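Local coordinates for protein metagenomic carboxyl esterase MGS0156 (Uncultured organism, PDB 5D8M) that probably hydrolyses carboxylic ester bonds as a serine-dependent enzyme of the alpha/beta-hydrolase type, at residues G62-L67 against N320-P325; V90-L95 against V162-A167; V100-L105 against L210-P215; S191-T196 against R262-I267; G277-A282 against A297-V302. All coordinates share one frame; numbering follows the deposited sequence.

Interaction 1: residues G62-L67 against N320-P325; sequences GILWRL and NSYPRP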
# COMPACT_ATOMS: atom_id res chain seq x y z
N GLY A 62 10.38 -16.68 -0.09
CA GLY A 62 10.09 -16.41 1.32
C GLY A 62 9.64 -14.99 1.68
O GLY A 62 8.64 -14.81 2.36
N ILE A 63 10.37 -13.98 1.23
CA ILE A 63 9.94 -12.61 1.48
C ILE A 63 9.36 -11.94 0.24
O ILE A 63 8.40 -11.17 0.33
CB ILE A 63 11.08 -11.73 2.04
CG1 ILE A 63 12.33 -11.75 1.14
CG2 ILE A 63 11.41 -12.16 3.49
CD1 ILE A 63 13.40 -10.64 1.46
N LEU A 64 9.93 -12.24 -0.92
CA LEU A 64 9.54 -11.59 -2.18
C LEU A 64 9.46 -12.60 -3.29
O LEU A 64 10.45 -13.28 -3.56
CB LEU A 64 10.55 -10.51 -2.56
CG LEU A 64 10.71 -9.34 -1.59
CD1 LEU A 64 12.03 -8.61 -1.88
CD2 LEU A 64 9.51 -8.36 -1.76
N TRP A 65 8.30 -12.70 -3.92
CA TRP A 65 8.10 -13.66 -5.01
C TRP A 65 9.07 -13.38 -6.13
O TRP A 65 9.37 -12.23 -6.42
CB TRP A 65 6.67 -13.59 -5.56
CG TRP A 65 5.65 -14.17 -4.66
CD1 TRP A 65 4.81 -13.49 -3.82
CD2 TRP A 65 5.36 -15.56 -4.48
NE1 TRP A 65 4.01 -14.37 -3.14
CE2 TRP A 65 4.33 -15.65 -3.52
CE3 TRP A 65 5.87 -16.74 -5.04
CZ2 TRP A 65 3.79 -16.87 -3.11
CZ3 TRP A 65 5.34 -17.96 -4.63
CH2 TRP A 65 4.31 -18.01 -3.67
N ARG A 66 9.55 -14.46 -6.74
CA ARG A 66 10.41 -14.36 -7.91
C ARG A 66 9.59 -14.48 -9.18
O ARG A 66 9.46 -15.57 -9.72
CB ARG A 66 11.47 -15.47 -7.91
CG ARG A 66 12.41 -15.45 -6.74
CD ARG A 66 13.14 -16.79 -6.60
NE ARG A 66 12.25 -17.84 -6.12
CZ ARG A 66 12.62 -19.10 -5.90
NH1 ARG A 66 13.87 -19.47 -6.10
NH2 ARG A 66 11.73 -19.99 -5.46
N LEU A 67 9.05 -13.37 -9.67
CA LEU A 67 8.36 -13.36 -10.96
C LEU A 67 9.41 -13.37 -12.06
O LEU A 67 10.58 -13.16 -11.79
CB LEU A 67 7.43 -12.14 -11.09
CG LEU A 67 5.95 -12.42 -10.73
CD1 LEU A 67 5.78 -12.67 -9.24
CD2 LEU A 67 5.02 -11.33 -11.23
N ASN A 320 -1.08 -13.25 9.63
CA ASN A 320 -0.66 -11.85 9.71
C ASN A 320 0.85 -11.68 9.84
O ASN A 320 1.36 -10.55 9.82
CB ASN A 320 -1.37 -11.18 10.90
CG ASN A 320 -1.23 -9.67 10.89
OD1 ASN A 320 -0.65 -9.09 11.82
ND2 ASN A 320 -1.74 -9.03 9.87
N SER A 321 1.56 -12.79 9.99
CA SER A 321 3.01 -12.74 10.16
C SER A 321 3.72 -12.41 8.85
O SER A 321 3.52 -13.08 7.84
CB SER A 321 3.53 -14.07 10.71
OG SER A 321 3.02 -14.29 12.01
N TYR A 322 4.53 -11.35 8.88
CA TYR A 322 5.36 -10.96 7.74
C TYR A 322 6.44 -10.02 8.29
O TYR A 322 6.19 -9.30 9.26
CB TYR A 322 4.55 -10.25 6.63
CG TYR A 322 5.40 -9.96 5.43
CD1 TYR A 322 5.69 -10.97 4.50
CD2 TYR A 322 5.98 -8.71 5.24
CE1 TYR A 322 6.50 -10.72 3.41
CE2 TYR A 322 6.80 -8.46 4.16
CZ TYR A 322 7.06 -9.46 3.25
OH TYR A 322 7.88 -9.20 2.20
N PRO A 323 7.65 -10.01 7.69
CA PRO A 323 8.68 -9.09 8.22
C PRO A 323 8.47 -7.63 7.79
O PRO A 323 9.27 -7.08 7.02
CB PRO A 323 9.99 -9.64 7.63
CG PRO A 323 9.57 -10.38 6.39
CD PRO A 323 8.22 -11.00 6.76
N ARG A 324 7.41 -7.01 8.30
CA ARG A 324 7.13 -5.58 8.03
C ARG A 324 8.29 -4.62 8.38
O ARG A 324 8.57 -3.71 7.59
CB ARG A 324 5.83 -5.15 8.77
CG ARG A 324 4.54 -5.84 8.21
CD ARG A 324 3.29 -5.50 9.03
NE ARG A 324 3.34 -6.10 10.37
CZ ARG A 324 2.89 -7.33 10.63
NH1 ARG A 324 2.97 -7.81 11.86
NH2 ARG A 324 2.38 -8.07 9.66
N PRO A 325 9.00 -4.82 9.53
CA PRO A 325 10.11 -3.90 9.79
C PRO A 325 11.17 -3.94 8.71
O PRO A 325 11.64 -2.88 8.28
CB PRO A 325 10.69 -4.40 11.12
CG PRO A 325 9.51 -5.09 11.80
CD PRO A 325 8.81 -5.77 10.65
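The Y322 hydroxyl donates to the backbone carbonyl of I63, with 2.8 Å between Y322 OH and I63 O. It approaches at a C=O...O angle of 130° and stands 31° off the carbonyl plane. From the ring's side, I63 O sits at the edge, in plane with the phenol. Beside this bond, I63 CG2 meets P323 CG at 3.9 Å, the two side chains crossing at about a right angle. P323 CD lies over one face of the Y322 ring, 3.2 Å above its plane and offset toward the rim. CG of Y322 is anti to the backbone N (chi1 -175°), which carries the ring out toward the loop; M41 and A297 pack on it there. A phenylalanine here would probably leave the buried I63 O without this hydroxyl donor. Behind the ring, R324 fixes the backbone: its NH2 donates to N320 O at 2.7 Å, in the guanidinium plane, while NH1 forms a salt bridge with D109. R324 N reaches back to Y322 O at 2.8 Å, closing an inverse gamma turn centred on P323, which is also the N-cap of the C-terminal helix 324-338.

Interaction 2: residues V90-L95 against V162-A167; sequences VLVPGL and VDVLEA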
# COMPACT_ATOMS: atom_id res chain seq x y z
N VAL A 90 5.92 9.32 5.75
CA VAL A 90 4.56 9.68 6.08
C VAL A 90 3.67 8.50 5.71
O VAL A 90 3.46 8.20 4.53
CB VAL A 90 4.12 10.96 5.36
CG1 VAL A 90 2.72 11.34 5.80
CG2 VAL A 90 5.14 12.09 5.67
N LEU A 91 3.16 7.83 6.74
CA LEU A 91 2.39 6.61 6.62
C LEU A 91 0.90 6.92 6.47
O LEU A 91 0.34 7.59 7.30
CB LEU A 91 2.61 5.73 7.85
CG LEU A 91 4.06 5.50 8.28
CD1 LEU A 91 4.14 4.79 9.67
CD2 LEU A 91 4.76 4.68 7.21
N VAL A 92 0.29 6.44 5.40
CA VAL A 92 -1.11 6.69 5.16
C VAL A 92 -1.84 5.37 4.98
O VAL A 92 -1.58 4.66 3.99
CB VAL A 92 -1.33 7.56 3.91
CG1 VAL A 92 -2.80 7.88 3.73
CG2 VAL A 92 -0.47 8.84 4.00
N PRO A 93 -2.78 5.05 5.89
CA PRO A 93 -3.49 3.77 5.82
C PRO A 93 -4.68 3.78 4.90
O PRO A 93 -4.99 4.82 4.32
CB PRO A 93 -3.94 3.55 7.27
CG PRO A 93 -4.22 4.92 7.74
CD PRO A 93 -3.13 5.80 7.11
N GLY A 94 -5.38 2.66 4.84
CA GLY A 94 -6.48 2.50 3.90
C GLY A 94 -7.88 2.35 4.48
O GLY A 94 -8.18 2.85 5.56
N LEU A 95 -8.74 1.69 3.72
CA LEU A 95 -10.14 1.52 4.04
C LEU A 95 -10.31 0.79 5.38
O LEU A 95 -9.71 -0.26 5.59
CB LEU A 95 -10.85 0.73 2.92
CG LEU A 95 -12.37 0.66 2.96
CD1 LEU A 95 -12.93 2.05 2.69
CD2 LEU A 95 -12.87 -0.33 1.92
N VAL A 162 -4.27 5.94 -2.97
CA VAL A 162 -4.98 6.80 -3.91
C VAL A 162 -5.53 8.03 -3.21
O VAL A 162 -5.70 9.04 -3.86
CB VAL A 162 -6.09 6.04 -4.65
CG1 VAL A 162 -5.43 4.96 -5.52
CG2 VAL A 162 -7.06 5.41 -3.69
N ASP A 163 -5.72 7.96 -1.89
CA ASP A 163 -5.91 9.17 -1.09
C ASP A 163 -4.72 10.14 -1.37
O ASP A 163 -4.91 11.32 -1.62
CB ASP A 163 -5.99 8.86 0.42
CG ASP A 163 -7.29 8.16 0.84
OD1 ASP A 163 -8.26 8.04 0.04
OD2 ASP A 163 -7.33 7.72 2.02
N VAL A 164 -3.50 9.62 -1.35
CA VAL A 164 -2.31 10.46 -1.55
C VAL A 164 -2.19 10.93 -3.01
O VAL A 164 -1.92 12.11 -3.25
CB VAL A 164 -1.01 9.71 -1.12
CG1 VAL A 164 0.24 10.45 -1.60
CG2 VAL A 164 -0.96 9.58 0.41
N LEU A 165 -2.42 10.05 -3.98
CA LEU A 165 -2.36 10.47 -5.39
C LEU A 165 -3.39 11.57 -5.69
O LEU A 165 -3.09 12.53 -6.41
CB LEU A 165 -2.59 9.27 -6.33
CG LEU A 165 -1.49 8.20 -6.36
CD1 LEU A 165 -1.71 7.14 -7.48
CD2 LEU A 165 -0.08 8.83 -6.45
N GLU A 166 -4.59 11.44 -5.15
CA GLU A 166 -5.59 12.48 -5.37
C GLU A 166 -5.13 13.79 -4.73
O GLU A 166 -5.37 14.86 -5.27
CB GLU A 166 -6.96 12.05 -4.83
CG GLU A 166 -7.51 10.82 -5.60
CD GLU A 166 -9.04 10.75 -5.71
OE1 GLU A 166 -9.76 11.63 -5.18
OE2 GLU A 166 -9.52 9.79 -6.36
N ALA A 167 -4.48 13.69 -3.57
CA ALA A 167 -3.95 14.89 -2.91
C ALA A 167 -2.87 15.56 -3.79
O ALA A 167 -2.87 16.77 -3.98
CB ALA A 167 -3.38 14.52 -1.54
O HOH W 1 -7.31 5.99 3.90
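D163 OD2 takes a hydrogen from a water at 2.6 Å, and the same water gives its other hydrogen to P93 O, also at 2.6 Å. The two acceptors subtend about 115° at the water, so it spans helix and loop where D163 OD2 and P93 O, 4.4 Å apart, do not bond directly. OD2 has a second grip from N135 ND2. The other carboxylate oxygen, OD1, is held by S132 OG and by K159 NZ, one helical turn back, so both oxygens are pinned and the group has little freedom to rotate; the nearby lysine probably favours its charged form. The apolar half of the contact lies next to the water. V92 CG2 meets V164 CG2 at 3.7 Å, methyl against methyl, with the two side chains crossing obliquely. In each valine CG1 is anti to the backbone N, which leaves CG2 beside that N as the branch that does the touching. This is strand-on-helix packing of an alpha/beta-hydrolase core: strand 87-92 lies in the parallel sheet next to strand 151-157, and helix 159-170 starts just past the end of that neighbour, at the turn where this fold carries its nucleophile elbow. V164 also rests on F154 and T156 of strand 151-157. I139 of helix 132-143 touches both V92 and D163. On the helix itself, A167 N bonds to D163 O at 3.1 Å, while the carboxylate of E166 forms a salt bridge with R230.

Interaction 3: residues V100-L105 against L210-P215; sequences VSESSL and LSSCPP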
# COMPACT_ATOMS: atom_id res chain seq x y z
N VAL A 100 -10.31 0.08 13.06
CA VAL A 100 -9.66 -0.95 13.86
C VAL A 100 -8.42 -0.41 14.56
O VAL A 100 -7.54 -1.18 14.93
CB VAL A 100 -9.29 -2.22 13.01
CG1 VAL A 100 -10.58 -2.90 12.49
CG2 VAL A 100 -8.36 -1.89 11.87
N SER A 101 -8.36 0.91 14.76
CA SER A 101 -7.18 1.53 15.35
C SER A 101 -6.81 0.99 16.73
O SER A 101 -5.66 1.04 17.12
CB SER A 101 -7.34 3.05 15.45
OG SER A 101 -8.39 3.38 16.33
N GLU A 102 -7.78 0.46 17.48
CA GLU A 102 -7.49 -0.13 18.79
C GLU A 102 -6.67 -1.42 18.69
O GLU A 102 -5.97 -1.80 19.63
CB GLU A 102 -8.78 -0.40 19.55
CG GLU A 102 -9.44 0.83 20.11
CD GLU A 102 -8.72 1.37 21.33
OE1 GLU A 102 -8.27 2.53 21.29
OE2 GLU A 102 -8.62 0.63 22.34
N SER A 103 -6.79 -2.09 17.55
CA SER A 103 -6.15 -3.37 17.31
C SER A 103 -4.93 -3.24 16.40
O SER A 103 -4.02 -4.06 16.46
CB SER A 103 -7.14 -4.37 16.68
OG SER A 103 -8.37 -4.36 17.38
N SER A 104 -4.93 -2.23 15.54
CA SER A 104 -3.89 -2.16 14.51
C SER A 104 -3.64 -0.76 14.00
O SER A 104 -4.59 -0.06 13.65
CB SER A 104 -4.27 -3.06 13.31
OG SER A 104 -3.25 -3.06 12.33
N LEU A 105 -2.37 -0.35 13.95
CA LEU A 105 -1.96 0.89 13.33
C LEU A 105 -0.93 0.57 12.26
O LEU A 105 -0.07 -0.29 12.49
CB LEU A 105 -1.35 1.85 14.36
CG LEU A 105 -2.28 2.29 15.48
CD1 LEU A 105 -1.50 3.08 16.54
CD2 LEU A 105 -3.43 3.13 14.86
N LEU A 210 -19.90 3.63 14.97
CA LEU A 210 -18.73 2.94 15.48
C LEU A 210 -17.93 3.92 16.33
O LEU A 210 -17.79 5.10 15.96
CB LEU A 210 -17.87 2.39 14.34
CG LEU A 210 -18.45 1.36 13.36
CD1 LEU A 210 -17.50 1.14 12.21
CD2 LEU A 210 -18.76 0.02 14.04
N SER A 211 -17.42 3.46 17.46
CA SER A 211 -16.77 4.36 18.40
C SER A 211 -15.34 4.74 17.97
O SER A 211 -14.71 5.59 18.59
CB SER A 211 -16.73 3.73 19.80
OG SER A 211 -16.00 2.51 19.79
N SER A 212 -14.85 4.12 16.90
CA SER A 212 -13.48 4.39 16.45
C SER A 212 -13.38 5.06 15.08
O SER A 212 -12.29 5.43 14.67
CB SER A 212 -12.67 3.10 16.43
OG SER A 212 -12.24 2.77 17.75
N CYS A 213 -14.48 5.20 14.36
CA CYS A 213 -14.42 5.90 13.07
C CYS A 213 -15.76 6.54 12.75
O CYS A 213 -16.82 5.95 12.98
CB CYS A 213 -13.95 4.94 11.94
SG CYS A 213 -15.00 3.49 11.68
N PRO A 214 -15.74 7.78 12.26
CA PRO A 214 -16.98 8.49 11.94
C PRO A 214 -17.60 7.86 10.69
O PRO A 214 -16.87 7.26 9.91
CB PRO A 214 -16.52 9.93 11.67
CG PRO A 214 -15.10 9.76 11.20
CD PRO A 214 -14.54 8.59 11.96
N PRO A 215 -18.92 7.98 10.51
CA PRO A 215 -19.58 7.47 9.30
C PRO A 215 -19.24 8.26 8.04
O PRO A 215 -18.91 9.45 8.12
CB PRO A 215 -21.06 7.62 9.62
CG PRO A 215 -21.11 8.77 10.61
CD PRO A 215 -19.86 8.65 11.43
O HOH W 2 -9.65 5.41 15.70
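S101 and S212 face each other across a water at the protein surface, where two irregular loops are stapled by the C99-C213 disulfide. C213 directly follows S212, and C99 lies two residues before S101. Going along 100-105, V100 sets the turn: its carbonyl oxygen accepts from both S103 N and S104 N, each at 2.9 Å, so the backbone curls and brings S101 and E102 round to face the other loop. S101 OG sits between its backbone N and carbonyl carbon (chi1 65°). From there it meets the water at 2.5 Å; S101 OG also has a weak hydrogen bond to E98 O. The water in turn donates to S212 O at 2.8 Å, with about 125° between its two partners. E102 follows with a chain bent at chi2 (-75°), and its CG methylene rather than its carboxylate comes up to the second loop. S103 packs on L313; S104 is buried, its OG bonded to P305 O. Across the gap, R129 holds the far loop, with NH1 on C213 O and NE on P214 O. No direct hydrogen bond joins the two loops here: S212 OG stands 4.1 Å from S101 OG and 4.1 Å from E102 CG.

Interaction 4: residues S191-T196 against R262-I267; sequences SPLAET and RPFYDI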
# COMPACT_ATOMS: atom_id res chain seq x y z
N SER A 191 -10.61 -2.02 -7.01
CA SER A 191 -10.79 -3.47 -6.91
C SER A 191 -12.17 -3.83 -7.42
O SER A 191 -13.13 -3.10 -7.16
CB SER A 191 -10.63 -3.94 -5.44
OG SER A 191 -10.98 -5.32 -5.31
N PRO A 192 -12.29 -4.94 -8.17
CA PRO A 192 -13.64 -5.31 -8.59
C PRO A 192 -14.56 -5.64 -7.40
O PRO A 192 -15.77 -5.59 -7.55
CB PRO A 192 -13.42 -6.55 -9.48
CG PRO A 192 -12.05 -7.02 -9.17
CD PRO A 192 -11.26 -5.88 -8.66
N LEU A 193 -13.98 -5.93 -6.25
CA LEU A 193 -14.79 -6.23 -5.07
C LEU A 193 -15.62 -5.01 -4.64
O LEU A 193 -16.68 -5.16 -4.06
CB LEU A 193 -13.91 -6.69 -3.91
CG LEU A 193 -13.18 -8.01 -4.13
CD1 LEU A 193 -12.22 -8.28 -2.98
CD2 LEU A 193 -14.13 -9.18 -4.31
N ALA A 194 -15.15 -3.80 -4.94
CA ALA A 194 -15.92 -2.61 -4.58
C ALA A 194 -17.28 -2.60 -5.29
O ALA A 194 -18.24 -2.00 -4.81
CB ALA A 194 -15.13 -1.33 -4.89
N GLU A 195 -17.38 -3.28 -6.41
CA GLU A 195 -18.66 -3.33 -7.12
C GLU A 195 -19.44 -4.59 -6.81
O GLU A 195 -20.62 -4.67 -7.11
CB GLU A 195 -18.44 -3.24 -8.63
CG GLU A 195 -18.03 -1.86 -9.13
CD GLU A 195 -19.21 -0.98 -9.50
OE1 GLU A 195 -20.34 -1.25 -9.05
OE2 GLU A 195 -18.99 -0.01 -10.26
N THR A 196 -18.80 -5.58 -6.20
CA THR A 196 -19.42 -6.90 -6.02
C THR A 196 -20.64 -6.91 -5.10
O THR A 196 -21.58 -7.66 -5.31
CB THR A 196 -18.39 -7.92 -5.48
OG1 THR A 196 -17.30 -8.03 -6.39
CG2 THR A 196 -19.00 -9.29 -5.30
N ARG A 262 -9.88 -15.08 2.73
CA ARG A 262 -10.00 -16.15 1.75
C ARG A 262 -11.26 -16.10 0.88
O ARG A 262 -11.16 -16.36 -0.31
CB ARG A 262 -9.92 -17.52 2.43
CG ARG A 262 -8.54 -17.79 2.97
CD ARG A 262 -8.30 -19.29 3.13
NE ARG A 262 -7.02 -19.53 3.77
CZ ARG A 262 -6.88 -19.86 5.05
NH1 ARG A 262 -7.95 -20.05 5.82
NH2 ARG A 262 -5.66 -20.04 5.54
N PRO A 263 -12.44 -15.79 1.45
CA PRO A 263 -13.58 -15.71 0.54
C PRO A 263 -13.41 -14.66 -0.57
O PRO A 263 -13.92 -14.85 -1.68
CB PRO A 263 -14.74 -15.33 1.46
CG PRO A 263 -14.35 -15.89 2.79
CD PRO A 263 -12.86 -15.68 2.87
N PHE A 264 -12.70 -13.58 -0.27
CA PHE A 264 -12.50 -12.52 -1.26
C PHE A 264 -11.37 -12.91 -2.19
O PHE A 264 -11.46 -12.69 -3.39
CB PHE A 264 -12.23 -11.17 -0.56
CG PHE A 264 -13.29 -10.84 0.46
CD1 PHE A 264 -14.54 -10.38 0.04
CD2 PHE A 264 -13.08 -11.07 1.81
CE1 PHE A 264 -15.56 -10.11 0.97
CE2 PHE A 264 -14.09 -10.80 2.76
CZ PHE A 264 -15.33 -10.32 2.34
N TYR A 265 -10.32 -13.52 -1.62
CA TYR A 265 -9.28 -14.13 -2.44
C TYR A 265 -9.87 -15.05 -3.50
O TYR A 265 -9.41 -15.08 -4.64
CB TYR A 265 -8.31 -14.92 -1.56
CG TYR A 265 -7.29 -15.70 -2.36
CD1 TYR A 265 -6.07 -15.12 -2.72
CD2 TYR A 265 -7.53 -17.00 -2.74
CE1 TYR A 265 -5.14 -15.84 -3.45
CE2 TYR A 265 -6.62 -17.72 -3.47
CZ TYR A 265 -5.43 -17.14 -3.82
OH TYR A 265 -4.52 -17.88 -4.54
N ASP A 266 -10.87 -15.83 -3.11
CA ASP A 266 -11.44 -16.83 -3.98
C ASP A 266 -12.19 -16.19 -5.16
O ASP A 266 -12.18 -16.71 -6.26
CB ASP A 266 -12.38 -17.77 -3.21
CG ASP A 266 -11.62 -18.76 -2.31
OD1 ASP A 266 -10.39 -18.96 -2.50
OD2 ASP A 266 -12.27 -19.37 -1.44
N ILE A 267 -12.82 -15.05 -4.92
CA ILE A 267 -13.46 -14.33 -6.00
C ILE A 267 -12.42 -13.83 -7.01
O ILE A 267 -12.57 -14.06 -8.22
CB ILE A 267 -14.26 -13.15 -5.46
CG1 ILE A 267 -15.41 -13.67 -4.60
CG2 ILE A 267 -14.82 -12.32 -6.63
CD1 ILE A 267 -16.15 -12.56 -3.87
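L193 pushes its two methyls against F264 and I267, which stand one helical turn apart on helix 262-269. This is a leucine of one short helix packed on the side of another, within the helical connections that leave strands 178-184 and 244-248 of the alpha/beta core. The tight part is at the leucine, whose side chain is buried. CD1 presses on F264 CB at 3.8 Å, and CD2 lies 4.0 Å from both I267 CG2 and I267 CD1, so each branch has its own partner. With chi1 at -65°, CG of L193 lies beside the backbone N, which sends both methyls toward the partner helix. L268 and L278 close round the same leucine, and P192 rests on L268 as well. The outer side is looser. F264 is partly exposed and meets L193 through its CB, I267 is exposed, and T196 CG2, though T196 points the same way, comes no nearer than 4.6 Å, to I267 CD1. What positions L193 is its own turn: S191 OG accepts from L193 N at 3.2 Å, a capping bond with an N-H...O angle of 154°, and the same hydroxyl is bonded to L278 O. The single, weakly bonded turn is tied back by T196, whose OG1 donates to P192 O at 3.1 Å from 41° above the carbonyl plane, while E195 N reaches that oxygen from the opposite face at 3.0 Å.

Interaction 5: residues G277-A282 against A297-V302; sequences GLVIAA and ADHLAV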
# COMPACT_ATOMS: atom_id res chain seq x y z
N GLY A 277 -5.95 -10.86 -1.67
CA GLY A 277 -7.21 -11.04 -1.00
C GLY A 277 -8.18 -9.94 -1.38
O GLY A 277 -9.37 -10.19 -1.49
N LEU A 278 -7.68 -8.72 -1.60
CA LEU A 278 -8.56 -7.57 -1.86
C LEU A 278 -8.13 -6.81 -3.11
O LEU A 278 -8.97 -6.23 -3.79
CB LEU A 278 -8.61 -6.62 -0.64
CG LEU A 278 -9.22 -7.21 0.66
CD1 LEU A 278 -9.21 -6.21 1.82
CD2 LEU A 278 -10.64 -7.71 0.43
N VAL A 279 -6.84 -6.83 -3.40
CA VAL A 279 -6.29 -6.13 -4.58
C VAL A 279 -5.53 -7.11 -5.48
O VAL A 279 -4.69 -7.86 -5.00
CB VAL A 279 -5.33 -4.98 -4.15
CG1 VAL A 279 -4.84 -4.17 -5.38
CG2 VAL A 279 -6.02 -4.07 -3.12
N ILE A 280 -5.85 -7.12 -6.77
CA ILE A 280 -5.07 -7.82 -7.81
C ILE A 280 -3.71 -7.13 -8.08
O ILE A 280 -3.64 -5.90 -8.17
CB ILE A 280 -5.90 -7.89 -9.12
CG1 ILE A 280 -7.24 -8.61 -8.88
CG2 ILE A 280 -5.10 -8.54 -10.25
CD1 ILE A 280 -8.25 -8.45 -10.01
N ALA A 281 -2.64 -7.90 -8.23
CA ALA A 281 -1.30 -7.32 -8.31
C ALA A 281 -1.15 -6.35 -9.49
O ALA A 281 -0.57 -5.27 -9.33
CB ALA A 281 -0.25 -8.41 -8.41
N ALA A 282 -1.71 -6.69 -10.64
CA ALA A 282 -1.71 -5.81 -11.81
C ALA A 282 -2.51 -4.49 -11.61
O ALA A 282 -2.38 -3.55 -12.39
CB ALA A 282 -2.23 -6.57 -13.06
N ALA A 297 2.75 -12.19 1.00
CA ALA A 297 1.98 -11.78 2.15
C ALA A 297 0.59 -11.42 1.64
O ALA A 297 0.46 -10.99 0.48
CB ALA A 297 2.65 -10.53 2.84
N ASP A 298 -0.44 -11.54 2.49
CA ASP A 298 -1.76 -11.13 2.05
C ASP A 298 -1.92 -9.63 2.34
O ASP A 298 -1.01 -8.99 2.85
CB ASP A 298 -2.89 -12.00 2.69
CG ASP A 298 -3.01 -11.84 4.23
OD1 ASP A 298 -2.74 -10.74 4.77
OD2 ASP A 298 -3.44 -12.81 4.90
N HIS A 299 -3.08 -9.09 1.99
CA HIS A 299 -3.32 -7.65 2.06
C HIS A 299 -2.99 -7.03 3.41
O HIS A 299 -2.43 -5.94 3.48
CB HIS A 299 -4.78 -7.37 1.70
CG HIS A 299 -5.08 -5.93 1.47
ND1 HIS A 299 -4.60 -5.24 0.37
CD2 HIS A 299 -5.80 -5.04 2.19
CE1 HIS A 299 -5.03 -4.00 0.42
NE2 HIS A 299 -5.75 -3.84 1.51
N LEU A 300 -3.33 -7.72 4.49
CA LEU A 300 -3.13 -7.16 5.83
C LEU A 300 -1.74 -7.44 6.38
O LEU A 300 -1.11 -6.59 7.03
CB LEU A 300 -4.20 -7.71 6.77
CG LEU A 300 -5.60 -7.21 6.41
CD1 LEU A 300 -6.62 -7.83 7.38
CD2 LEU A 300 -5.67 -5.68 6.44
N ALA A 301 -1.21 -8.61 6.09
CA ALA A 301 0.10 -8.99 6.64
C ALA A 301 1.22 -8.06 6.16
O ALA A 301 2.17 -7.79 6.88
CB ALA A 301 0.43 -10.43 6.27
N VAL A 302 1.11 -7.55 4.94
CA VAL A 302 2.21 -6.76 4.39
C VAL A 302 2.38 -5.42 5.13
O VAL A 302 3.44 -4.81 5.06
CB VAL A 302 2.00 -6.56 2.85
CG1 VAL A 302 0.83 -5.57 2.57
CG2 VAL A 302 3.30 -6.11 2.18
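G277 takes a positive phi of 112°, where a CB would jam against the preceding carbonyl oxygen, and this bend delivers L278 and V279 to H299, at the start of a helix-like turn without regular bonds. H299 is probably the histidine of a Ser-His-Asp triad of the alpha/beta-hydrolase fold: its ND1 bonds to D276 OD2, and its NE2 has a weak hydrogen bond to S158 OG. H299 sits in the loop after strand 290-293, where this fold places its histidine. With CG anti to the backbone N (chi1 -168°), the imidazole extends toward the 277-279 loop. L278 lies over one ring face: its CB is 4.2 Å from the centroid of the H299 ring and 11° off the normal, a CH-pi contact. Further out, L278 CD1 touches H299 CD2 at 3.6 Å. V279 comes in obliquely, its CG2 at 3.7 Å from H299 CE1, so the two hydrophobic residues limit how the ring can tilt. The loop is tied in turn to D276, whose OD1 accepts from L278 N and V279 N. A leucine in place of H299 would probably strand D276 OD2 and S158 OG without their shared partner and remove the flat surface beneath L278. Next to the histidine, D298 steadies the turn as an Asx motif: its OD1 accepts from A301 N at 2.9 Å, nearly along the C-O bond, and weakly from L300 N at 3.1 Å.

Overall arrangement
Interaction 5 carries the probable catalytic histidine, and two other contacts abut it, each with its centre 11 Å away. On one flank interaction 1 is tied in by R324 NH2, 2.8 Å from A301 O, with Y322 CD1 packed at 3.5 Å on A297 CB. On the other, S191 OG of interaction 4 lies 2.7 Å from L278 O, and F264 CB packs on G277 O. Interaction 2 sits 16 Å off, centre to centre, in the central sheet, where helix 159-170 begins directly after the likely nucleophile S158. Interaction 3 lies farther out, 21 Å from interaction 5 and 17 Å from interaction 2, at the surface. Along the chain, interaction 1 encloses all the others.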